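Local coordinates for GAF domain-containing protein (Thermoplasma acidophilum, PDB 4MN7) that probably reduces free methionine-R-sulfoxide back to methionine, as a type II free methionine-R-sulfoxide reductase built on a GAF domain, at residues A[12-17]-A[28-33]; A[4-9]-A[132-137]; A[90-95]-A[114-119]; A[37-42]-A[50-55]. The protein carries 1 engineered substitution. All blocks are in the same frame, centred on the assembly; numbering follows the deposited sequence.

Interaction 1: residues A[12-17]-A[28-33]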
# COMPACT_ATOMS: atom_id res chain seq x y z
N GLN A 12 4.73 -3.28 -5.83
CA GLN A 12 5.21 -4.59 -6.25
C GLN A 12 4.43 -5.76 -5.63
O GLN A 12 3.95 -6.68 -6.33
CB GLN A 12 6.70 -4.68 -5.90
CG GLN A 12 7.39 -5.76 -6.68
CD GLN A 12 7.41 -5.46 -8.14
OE1 GLN A 12 7.78 -4.37 -8.58
NE2 GLN A 12 6.97 -6.42 -8.90
N ALA A 13 4.22 -5.68 -4.32
CA ALA A 13 3.40 -6.67 -3.59
C ALA A 13 1.95 -6.65 -4.12
O ALA A 13 1.34 -7.70 -4.29
CB ALA A 13 3.38 -6.38 -2.09
N ALA A 14 1.41 -5.47 -4.41
CA ALA A 14 0.07 -5.40 -5.04
C ALA A 14 0.01 -6.10 -6.42
O ALA A 14 -0.93 -6.85 -6.74
CB ALA A 14 -0.40 -3.95 -5.13
N CYS A 15 1.00 -5.85 -7.28
CA CYS A 15 1.04 -6.55 -8.59
C CYS A 15 1.12 -8.08 -8.38
O CYS A 15 0.51 -8.81 -9.07
CB CYS A 15 2.22 -6.09 -9.44
SG CYS A 15 2.34 -4.32 -9.87
N GLN A 16 1.85 -8.53 -7.37
CA GLN A 16 2.02 -9.94 -7.11
C GLN A 16 0.69 -10.54 -6.64
O GLN A 16 0.25 -11.56 -7.16
CB GLN A 16 3.15 -10.14 -6.07
CG GLN A 16 3.60 -11.57 -5.75
CD GLN A 16 3.94 -12.42 -6.98
OE1 GLN A 16 3.36 -13.48 -7.16
NE2 GLN A 16 4.87 -11.96 -7.81
N TYR A 17 0.06 -9.95 -5.62
CA TYR A 17 -1.26 -10.36 -5.25
C TYR A 17 -2.22 -10.38 -6.44
O TYR A 17 -2.95 -11.35 -6.68
CB TYR A 17 -1.79 -9.45 -4.11
CG TYR A 17 -3.19 -9.80 -3.66
CD1 TYR A 17 -4.27 -9.30 -4.35
CD2 TYR A 17 -3.44 -10.64 -2.54
CE1 TYR A 17 -5.57 -9.58 -3.96
CE2 TYR A 17 -4.77 -10.95 -2.15
CZ TYR A 17 -5.82 -10.40 -2.87
OH TYR A 17 -7.18 -10.56 -2.60
N VAL A 28 0.63 -7.51 -14.67
CA VAL A 28 0.16 -6.43 -13.88
C VAL A 28 1.22 -5.38 -13.70
O VAL A 28 2.34 -5.68 -13.31
CB VAL A 28 -0.30 -6.94 -12.50
CG1 VAL A 28 -0.92 -5.78 -11.71
CG2 VAL A 28 -1.33 -8.06 -12.68
N GLY A 29 0.86 -4.14 -13.97
CA GLY A 29 1.76 -3.02 -13.77
C GLY A 29 1.13 -1.74 -13.29
O GLY A 29 -0.05 -1.47 -13.54
N PHE A 30 1.95 -0.95 -12.60
CA PHE A 30 1.62 0.37 -12.24
C PHE A 30 2.45 1.33 -13.06
O PHE A 30 3.73 1.35 -12.98
CB PHE A 30 1.87 0.68 -10.78
CG PHE A 30 0.87 0.04 -9.79
CD1 PHE A 30 0.86 -1.32 -9.56
CD2 PHE A 30 0.01 0.82 -9.04
CE1 PHE A 30 -0.03 -1.89 -8.63
CE2 PHE A 30 -0.83 0.25 -8.10
CZ PHE A 30 -0.86 -1.11 -7.91
N TYR A 31 1.72 2.17 -13.80
CA TYR A 31 2.28 3.29 -14.48
C TYR A 31 1.95 4.53 -13.72
O TYR A 31 0.82 4.67 -13.24
CB TYR A 31 1.72 3.44 -15.89
CG TYR A 31 2.25 2.42 -16.87
CD1 TYR A 31 3.43 2.67 -17.58
CD2 TYR A 31 1.58 1.25 -17.11
CE1 TYR A 31 3.94 1.75 -18.44
CE2 TYR A 31 2.05 0.34 -18.02
CZ TYR A 31 3.24 0.60 -18.69
OH TYR A 31 3.74 -0.32 -19.59
N VAL A 32 2.92 5.44 -13.62
CA VAL A 32 2.69 6.66 -12.87
C VAL A 32 3.04 7.85 -13.72
O VAL A 32 3.98 7.77 -14.50
CB VAL A 32 3.57 6.74 -11.64
CG1 VAL A 32 3.21 7.99 -10.79
CG2 VAL A 32 3.48 5.44 -10.84
N LEU A 33 2.29 8.95 -13.58
CA LEU A 33 2.59 10.18 -14.34
C LEU A 33 3.72 10.94 -13.71
O LEU A 33 3.66 11.31 -12.53
CB LEU A 33 1.38 11.11 -14.42
CG LEU A 33 0.24 10.67 -15.34
CD1 LEU A 33 -1.04 11.44 -15.01
CD2 LEU A 33 0.61 10.88 -16.83

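Interaction 2: residues A[4-9]-A[132-137]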
# COMPACT_ATOMS: atom_id res chain seq x y z
N LYS A 4 9.84 6.36 -1.21
CA LYS A 4 9.66 5.86 -2.55
C LYS A 4 10.00 4.42 -2.63
O LYS A 4 9.32 3.66 -3.33
CB LYS A 4 10.51 6.61 -3.56
CG LYS A 4 9.94 7.99 -3.89
CD LYS A 4 10.09 8.36 -5.36
CE LYS A 4 11.36 9.10 -5.66
NZ LYS A 4 11.62 9.06 -7.11
N GLU A 5 11.08 3.98 -1.99
CA GLU A 5 11.39 2.58 -2.08
C GLU A 5 10.37 1.74 -1.29
O GLU A 5 10.04 0.66 -1.71
CB GLU A 5 12.86 2.28 -1.77
CG GLU A 5 13.82 2.89 -2.82
CD GLU A 5 13.48 2.64 -4.35
OE1 GLU A 5 13.25 1.48 -4.80
OE2 GLU A 5 13.50 3.62 -5.13
N PHE A 6 9.86 2.26 -0.18
CA PHE A 6 8.79 1.62 0.54
C PHE A 6 7.53 1.52 -0.36
O PHE A 6 6.98 0.45 -0.52
CB PHE A 6 8.44 2.42 1.78
CG PHE A 6 7.17 1.96 2.43
CD1 PHE A 6 7.14 0.76 3.12
CD2 PHE A 6 6.03 2.72 2.38
CE1 PHE A 6 5.97 0.30 3.70
CE2 PHE A 6 4.87 2.30 3.02
CZ PHE A 6 4.83 1.08 3.66
N ALA A 7 7.17 2.63 -1.00
CA ALA A 7 6.03 2.64 -1.91
C ALA A 7 6.19 1.67 -3.03
O ALA A 7 5.22 0.97 -3.43
CB ALA A 7 5.72 4.04 -2.44
N ARG A 8 7.39 1.61 -3.58
CA ARG A 8 7.60 0.69 -4.70
C ARG A 8 7.44 -0.75 -4.28
O ARG A 8 6.89 -1.56 -5.06
CB ARG A 8 8.96 0.91 -5.38
CG ARG A 8 9.16 0.02 -6.59
CD ARG A 8 10.58 0.01 -7.08
NE ARG A 8 10.67 0.96 -8.18
CZ ARG A 8 11.19 2.15 -8.08
NH1 ARG A 8 11.71 2.52 -6.95
NH2 ARG A 8 11.20 2.95 -9.11
N SER A 9 7.89 -1.11 -3.04
CA SER A 9 7.69 -2.49 -2.58
C SER A 9 6.19 -2.80 -2.34
O SER A 9 5.75 -3.91 -2.62
CB SER A 9 8.61 -2.91 -1.37
OG SER A 9 8.07 -2.66 -0.09
N ALA A 132 -3.68 4.55 -3.88
CA ALA A 132 -3.31 5.87 -4.40
C ALA A 132 -2.25 6.66 -3.62
O ALA A 132 -1.37 7.23 -4.23
CB ALA A 132 -4.52 6.71 -4.62
N PRO A 133 -2.31 6.67 -2.29
CA PRO A 133 -1.27 7.46 -1.63
C PRO A 133 0.10 6.92 -1.91
O PRO A 133 1.08 7.65 -2.01
CB PRO A 133 -1.61 7.31 -0.13
CG PRO A 133 -3.12 7.23 -0.15
CD PRO A 133 -3.45 6.41 -1.37
N LEU A 134 0.18 5.61 -2.02
CA LEU A 134 1.43 5.01 -2.26
C LEU A 134 1.92 5.32 -3.65
O LEU A 134 3.07 5.62 -3.83
CB LEU A 134 1.37 3.51 -2.05
CG LEU A 134 1.17 3.08 -0.60
CD1 LEU A 134 0.57 1.68 -0.58
CD2 LEU A 134 2.51 3.11 0.08
N VAL A 135 1.07 5.21 -4.65
CA VAL A 135 1.45 5.50 -6.05
C VAL A 135 1.82 6.99 -6.16
O VAL A 135 2.69 7.36 -6.89
CB VAL A 135 0.26 5.29 -6.99
CG1 VAL A 135 0.54 5.89 -8.37
CG2 VAL A 135 -0.03 3.84 -7.12
N HIS A 136 1.17 7.81 -5.36
CA HIS A 136 1.42 9.23 -5.36
C HIS A 136 2.85 9.60 -4.99
O HIS A 136 3.37 10.60 -5.41
CB HIS A 136 0.46 9.93 -4.41
CG HIS A 136 0.64 11.42 -4.36
ND1 HIS A 136 1.26 12.05 -3.30
CD2 HIS A 136 0.31 12.40 -5.23
CE1 HIS A 136 1.28 13.35 -3.51
NE2 HIS A 136 0.71 13.59 -4.68
N GLU A 137 3.49 8.78 -4.19
CA GLU A 137 4.89 9.03 -3.90
C GLU A 137 5.75 9.10 -5.14
O GLU A 137 6.84 9.66 -5.09
CB GLU A 137 5.44 7.94 -2.97
CG GLU A 137 4.87 8.00 -1.56
CD GLU A 137 5.24 9.31 -0.89
OE1 GLU A 137 6.46 9.60 -0.85
OE2 GLU A 137 4.33 10.00 -0.40

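Interaction 3: residues A[90-95]-A[114-119]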
# COMPACT_ATOMS: atom_id res chain seq x y z
N SER A 90 -6.88 -9.64 -23.88
CA SER A 90 -7.68 -8.55 -23.29
C SER A 90 -6.84 -7.75 -22.32
O SER A 90 -5.83 -8.24 -21.81
CB SER A 90 -9.05 -9.02 -22.71
OG SER A 90 -8.90 -10.05 -21.76
N GLU A 91 -7.25 -6.51 -22.10
CA GLU A 91 -6.48 -5.58 -21.32
C GLU A 91 -7.40 -4.52 -20.67
O GLU A 91 -8.35 -4.03 -21.28
CB GLU A 91 -5.44 -4.89 -22.19
CG GLU A 91 -4.55 -3.91 -21.39
CD GLU A 91 -3.44 -3.29 -22.18
OE1 GLU A 91 -3.44 -3.54 -23.41
OE2 GLU A 91 -2.58 -2.58 -21.61
N ILE A 92 -7.08 -4.20 -19.41
CA ILE A 92 -7.86 -3.24 -18.64
C ILE A 92 -6.88 -2.29 -18.01
O ILE A 92 -5.79 -2.68 -17.59
CB ILE A 92 -8.76 -3.91 -17.61
CG1 ILE A 92 -9.72 -2.89 -17.00
CG2 ILE A 92 -7.92 -4.61 -16.58
CD1 ILE A 92 -10.73 -3.45 -16.04
N VAL A 93 -7.23 -1.03 -18.06
CA VAL A 93 -6.41 0.01 -17.49
C VAL A 93 -7.32 0.81 -16.58
O VAL A 93 -8.32 1.33 -17.02
CB VAL A 93 -5.80 0.91 -18.53
CG1 VAL A 93 -4.78 1.85 -17.88
CG2 VAL A 93 -5.09 0.12 -19.60
N VAL A 94 -6.94 0.92 -15.32
CA VAL A 94 -7.79 1.51 -14.30
C VAL A 94 -7.03 2.68 -13.74
O VAL A 94 -5.92 2.50 -13.29
CB VAL A 94 -7.93 0.50 -13.19
CG1 VAL A 94 -8.67 1.11 -12.03
CG2 VAL A 94 -8.63 -0.76 -13.71
N PRO A 95 -7.57 3.89 -13.83
CA PRO A 95 -6.88 5.10 -13.32
C PRO A 95 -6.69 5.09 -11.83
O PRO A 95 -7.57 4.62 -11.11
CB PRO A 95 -7.82 6.24 -13.70
CG PRO A 95 -9.12 5.58 -13.91
CD PRO A 95 -8.87 4.23 -14.39
N ALA A 114 -11.96 -11.28 -23.27
CA ALA A 114 -13.00 -10.78 -22.34
C ALA A 114 -12.77 -11.24 -20.89
O ALA A 114 -13.64 -11.77 -20.24
CB ALA A 114 -14.36 -11.24 -22.82
N ALA A 115 -11.54 -11.10 -20.43
CA ALA A 115 -11.11 -11.53 -19.12
C ALA A 115 -11.73 -10.67 -17.96
O ALA A 115 -11.76 -11.12 -16.84
CB ALA A 115 -9.60 -11.41 -19.05
N PHE A 116 -12.09 -9.43 -18.25
CA PHE A 116 -12.36 -8.43 -17.22
C PHE A 116 -13.83 -8.06 -17.22
O PHE A 116 -14.34 -7.39 -18.12
CB PHE A 116 -11.49 -7.22 -17.45
CG PHE A 116 -10.03 -7.57 -17.51
CD1 PHE A 116 -9.36 -7.98 -16.41
CD2 PHE A 116 -9.34 -7.51 -18.71
CE1 PHE A 116 -8.01 -8.30 -16.45
CE2 PHE A 116 -7.99 -7.85 -18.76
CZ PHE A 116 -7.32 -8.25 -17.63
N SER A 117 -14.52 -8.55 -16.22
CA SER A 117 -15.96 -8.32 -16.09
C SER A 117 -16.21 -7.04 -15.25
O SER A 117 -15.25 -6.40 -14.76
CB SER A 117 -16.59 -9.54 -15.37
OG SER A 117 -16.01 -9.71 -14.07
N LYS A 118 -17.46 -6.69 -15.06
CA LYS A 118 -17.87 -5.56 -14.23
C LYS A 118 -17.40 -5.72 -12.81
O LYS A 118 -16.99 -4.74 -12.21
CB LYS A 118 -19.39 -5.39 -14.17
CG LYS A 118 -20.04 -5.10 -15.49
CD LYS A 118 -19.83 -3.65 -15.90
CE LYS A 118 -20.08 -3.45 -17.40
NZ LYS A 118 -19.42 -2.18 -17.84
N GLU A 119 -17.44 -6.94 -12.30
CA GLU A 119 -16.92 -7.28 -10.95
C GLU A 119 -15.44 -6.84 -10.85
O GLU A 119 -15.03 -6.19 -9.92
CB GLU A 119 -17.08 -8.79 -10.69
CG GLU A 119 -16.38 -9.36 -9.45
CD GLU A 119 -16.34 -10.91 -9.35
OE1 GLU A 119 -16.70 -11.64 -10.32
OE2 GLU A 119 -15.92 -11.41 -8.27

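Interaction 4: residues A[37-42]-A[50-55]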
# COMPACT_ATOMS: atom_id res chain seq x y z
N LYS A 37 4.39 12.33 -18.55
CA LYS A 37 4.47 11.08 -19.23
C LYS A 37 4.33 9.89 -18.26
O LYS A 37 4.73 9.96 -17.07
CB LYS A 37 5.87 11.07 -19.88
CG LYS A 37 6.21 9.87 -20.72
CD LYS A 37 7.29 10.20 -21.76
CE LYS A 37 8.63 10.66 -21.21
NZ LYS A 37 9.44 11.20 -22.35
N LEU A 38 3.75 8.81 -18.75
CA LEU A 38 3.61 7.60 -17.96
C LEU A 38 4.96 6.87 -17.82
O LEU A 38 5.63 6.64 -18.80
CB LEU A 38 2.57 6.67 -18.57
CG LEU A 38 1.10 7.18 -18.47
CD1 LEU A 38 0.18 6.53 -19.47
CD2 LEU A 38 0.57 7.00 -17.06
N LYS A 39 5.28 6.45 -16.58
CA LYS A 39 6.45 5.68 -16.28
C LYS A 39 6.12 4.42 -15.49
O LYS A 39 5.55 4.49 -14.46
CB LYS A 39 7.39 6.55 -15.47
CG LYS A 39 8.70 5.91 -15.05
CD LYS A 39 9.57 5.44 -16.21
CE LYS A 39 10.67 4.47 -15.74
NZ LYS A 39 11.29 4.90 -14.44
N LEU A 40 6.50 3.25 -15.99
CA LEU A 40 6.27 2.00 -15.25
C LEU A 40 7.14 1.96 -14.00
O LEU A 40 8.35 1.99 -14.08
CB LEU A 40 6.63 0.82 -16.12
CG LEU A 40 6.34 -0.61 -15.63
CD1 LEU A 40 4.88 -0.82 -15.32
CD2 LEU A 40 6.85 -1.62 -16.65
N GLU A 41 6.53 1.91 -12.83
CA GLU A 41 7.32 1.84 -11.62
C GLU A 41 7.28 0.48 -10.89
O GLU A 41 8.08 0.23 -10.02
CB GLU A 41 6.97 2.99 -10.69
CG GLU A 41 7.19 4.37 -11.35
CD GLU A 41 8.70 4.78 -11.36
OE1 GLU A 41 9.55 3.95 -11.02
OE2 GLU A 41 9.03 5.93 -11.68
N ALA A 42 6.36 -0.37 -11.24
CA ALA A 42 6.32 -1.72 -10.71
C ALA A 42 5.49 -2.56 -11.63
O ALA A 42 4.49 -2.07 -12.24
CB ALA A 42 5.73 -1.74 -9.29
N HIS A 50 7.41 -1.14 -23.18
CA HIS A 50 6.75 0.13 -23.00
C HIS A 50 6.84 0.56 -21.58
O HIS A 50 5.90 0.38 -20.80
CB HIS A 50 5.31 0.00 -23.48
CG HIS A 50 5.22 -0.49 -24.88
ND1 HIS A 50 4.42 -1.56 -25.25
CD2 HIS A 50 5.86 -0.09 -26.00
CE1 HIS A 50 4.54 -1.76 -26.54
NE2 HIS A 50 5.41 -0.89 -27.03
N VAL A 51 7.99 1.12 -21.27
CA VAL A 51 8.34 1.60 -19.95
C VAL A 51 7.95 3.06 -19.77
O VAL A 51 7.58 3.43 -18.66
CB VAL A 51 9.84 1.40 -19.72
CG1 VAL A 51 10.23 1.79 -18.33
CG2 VAL A 51 10.20 -0.05 -20.02
N GLU A 52 8.11 3.87 -20.84
CA GLU A 52 7.64 5.27 -20.85
C GLU A 52 6.62 5.41 -21.94
O GLU A 52 6.85 4.96 -23.07
CB GLU A 52 8.74 6.28 -21.11
CG GLU A 52 9.99 6.09 -20.26
CD GLU A 52 11.03 5.15 -20.90
OE1 GLU A 52 10.89 4.82 -22.11
OE2 GLU A 52 11.99 4.75 -20.17
N ILE A 53 5.48 5.99 -21.61
CA ILE A 53 4.36 6.15 -22.59
C ILE A 53 3.92 7.59 -22.62
O ILE A 53 3.42 8.12 -21.64
CB ILE A 53 3.19 5.22 -22.30
CG1 ILE A 53 3.66 3.73 -22.29
CG2 ILE A 53 2.01 5.40 -23.27
CD1 ILE A 53 2.57 2.84 -21.69
N ASN A 54 4.14 8.21 -23.76
CA ASN A 54 3.66 9.55 -24.02
C ASN A 54 2.16 9.52 -24.17
O ASN A 54 1.60 8.54 -24.56
CB ASN A 54 4.33 10.10 -25.29
CG ASN A 54 5.79 10.48 -25.09
OD1 ASN A 54 6.16 11.67 -24.83
ND2 ASN A 54 6.62 9.57 -25.39
N LEU A 55 1.50 10.56 -23.67
CA LEU A 55 0.06 10.69 -23.78
C LEU A 55 -0.34 10.62 -25.24
O LEU A 55 0.08 11.42 -26.06
CB LEU A 55 -0.38 11.97 -23.16
CG LEU A 55 -0.06 12.13 -21.65
CD1 LEU A 55 -0.54 13.47 -21.12
CD2 LEU A 55 -0.69 11.00 -20.88
O HOH W 1 9.49 9.45 -24.63

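Interaction 1: residues A[12-17]-A[28-33]
Helix 2-21 lies against strand 27-34 chiefly through Cys15. Cys15 SG, set beside its own backbone N by a chi1 of -59°, comes to the edge of the Phe30 ring, 3.4 Å from Phe30 CD1 and close to the ring plane. Relative to the centroid of the Phe30 ring, Cys15 SG lies 83° off the ring normal, an in-plane sulfur-aromatic contact. Behind the sulfur, Cys15 CB meets Val28 CG1 at 3.9 Å, so the cysteine rests against two side chains that the strand turns toward the helix. Ala14 adds a looser touch, its CB 4.0 Å from Phe30 CZ. This is the dense side; Ile106 also packs on Phe30. Gln12, Ala13 and Gln16, partly exposed, belong to the looser side: the glutamines touch strand 37-44 and Ala13 packs on Gln10 of the second subunit. An alanine in place of Phe30 would take away the ring that Cys15 SG meets, and would probably leave Ala14 and the helix less well packed on the sheet. In the GAF fold such a helix covers one face of the antiparallel sheet. Here the join is apolar, resting on dispersion and probably on a weak electrostatic attraction of sulfur for the ring's hydrogen-bearing rim.

Interaction 2: residues A[4-9]-A[132-137]
Ala7 is the centre of this helix-helix contact, its methyl set directly against the backbone of 132-137. Ala7 CB lies 3.4 Å from Leu134 O, and it also meets the side chain of the residue three further on, with Glu137 CB 3.9 Å away. The small side chain lets the backbones come close, Ala7 CA and Leu134 CA being 5.2 Å apart. To one side, Leu134 CD2 reaches Phe6 CE2 at 3.9 Å, the two side chains crossing obliquely; Phe6 CG is anti to the backbone N (chi1 169°), which carries the ring over to the leucine. Elsewhere the bent aliphatic chain of Lys4 passes the carbonyl of Glu137, Lys4 CD standing 3.5 Å from Glu137 O. A second shell holds these groups in place. Phe6 meets Tyr17 of the second subunit edge-to-face and packs on Ile127 of that subunit, while Glu137 touches Leu130 there, so the helix pair forms part of the dimer interface. Leu3 and Gln10, on helix 2-21, pack on Glu137 and Leu134. Turned away from Ala7, Val135 sits on Val32 of strand 27-34 and Val96 of strand 90-98, layering helix 118-136 over the sheet; helix 2-21 lies beside it, Met11 also packing on Val135.

Interaction 3: residues A[90-95]-A[114-119]
A buried contact, centred on one aromatic ring, joins the first residues of strand 90-98 to the turn that leads into helix 118-136. The ring is that of Phe116. Ile92 CG2 stands 3.5 Å from the centroid of the Phe116 ring and only 6° off the ring normal, a CH-pi contact that points a methyl almost straight at the middle of the face. With Ile92 CG1 anti to the backbone N (chi1 -171°), CG2 is left between the backbone N and the carbonyl carbon, the position that aims it at the ring. The opposite face is covered from within the turn itself by the methyl of Ala115, 3.8 Å above the ring plane, so the phenyl is sandwiched between two methyl groups. The edge meets main chain: Phe116 CE2 is 3.7 Å from Ser90 C, which lies near the ring plane. Alongside, one polar bond fixes the turn, Ala115 N donating to Ser90 OG at 3.1 Å with an N-H...O angle of 159°. Ser90 OG is also hydrogen-bonded to Lys112 O, so the hydroxyl ties the strand to the turn at two points. Ser117 then occupies the N-cap position of helix 118-136, with its N bonded to Asp120 OD2, and Tyr25 also meets the Phe116 ring. Ile92 packs in addition on Glu121 and Leu124 of the helix. A helix entered from a turn after strand 101-110 and laid over one face of the antiparallel sheet, here against its strand 90-98, is characteristic of the alpha/beta layering of the GAF domain.

Interaction 4: residues A[37-42]-A[50-55]
Lys37 and Asn54 lie side by side and point the same way, the aliphatic part of the lysine running along the flat amide. Lys37 CG is anti to the backbone N (chi1 -177°), which brings it to 3.4 Å from Ile53 O, and a bend at chi3 carries the ammonium on past the amide, with Lys37 CD 3.6 Å from Asn54 OD1. One water accepts from both tips, 2.9 Å from Lys37 NZ and also bonded to Asn54 ND2. An alanine in place of Lys37 would remove the ammonium and the methylenes over Ile53 O, and would probably leave Asn54 and this end of the ladder less firmly held.

Beneath these side chains the two segments form an antiparallel ladder, the hairpin that adds the edge strand 52-53 to the GAF sheet. Leu38 and Ile53 make the hydrogen-bonded pair. Ile53 N reaches Leu38 O at 2.9 Å in the carbonyl plane and on a lone pair, whereas Leu38 N approaches Ile53 O from above the carbonyl plane. Leu40 N to Val51 O is the straightest of the three bonds, at 170°. Lys39 and Glu52, a non-hydrogen-bonded pair, project from the other face and again run side by side, Lys39 CD 4.1 Å from Glu52 CG, while Lys39 CE lies 3.8 Å from Val51 CG1. Opposite them Leu38 CB and Ile53 CB meet at 4.0 Å, and Ile53 continues onto Tyr31 of strand 27-34, the next strand beyond 37-44, and onto Cys60 and Ser61 of helix 59-66.

Overall arrangement
From the N terminus, helix 2-21 serves two contacts: its early part joins the chain's late helix in interaction 2, and its later part meets the first strand in interaction 1, a short loop. Interaction 4 closes next, between consecutive strands, and interaction 3 follows after a further gap; the three come in series, all enclosed by the long loop that interaction 2 closes. Interactions 1 and 2 touch through Phe30 and Val135, and interactions 1 and 4 through neighbouring strands of one sheet. A salt bridge from Arg8 to Glu41 links interactions 2 and 4. Interaction 3 stands apart, yet shares helix 118-136 with interaction 2.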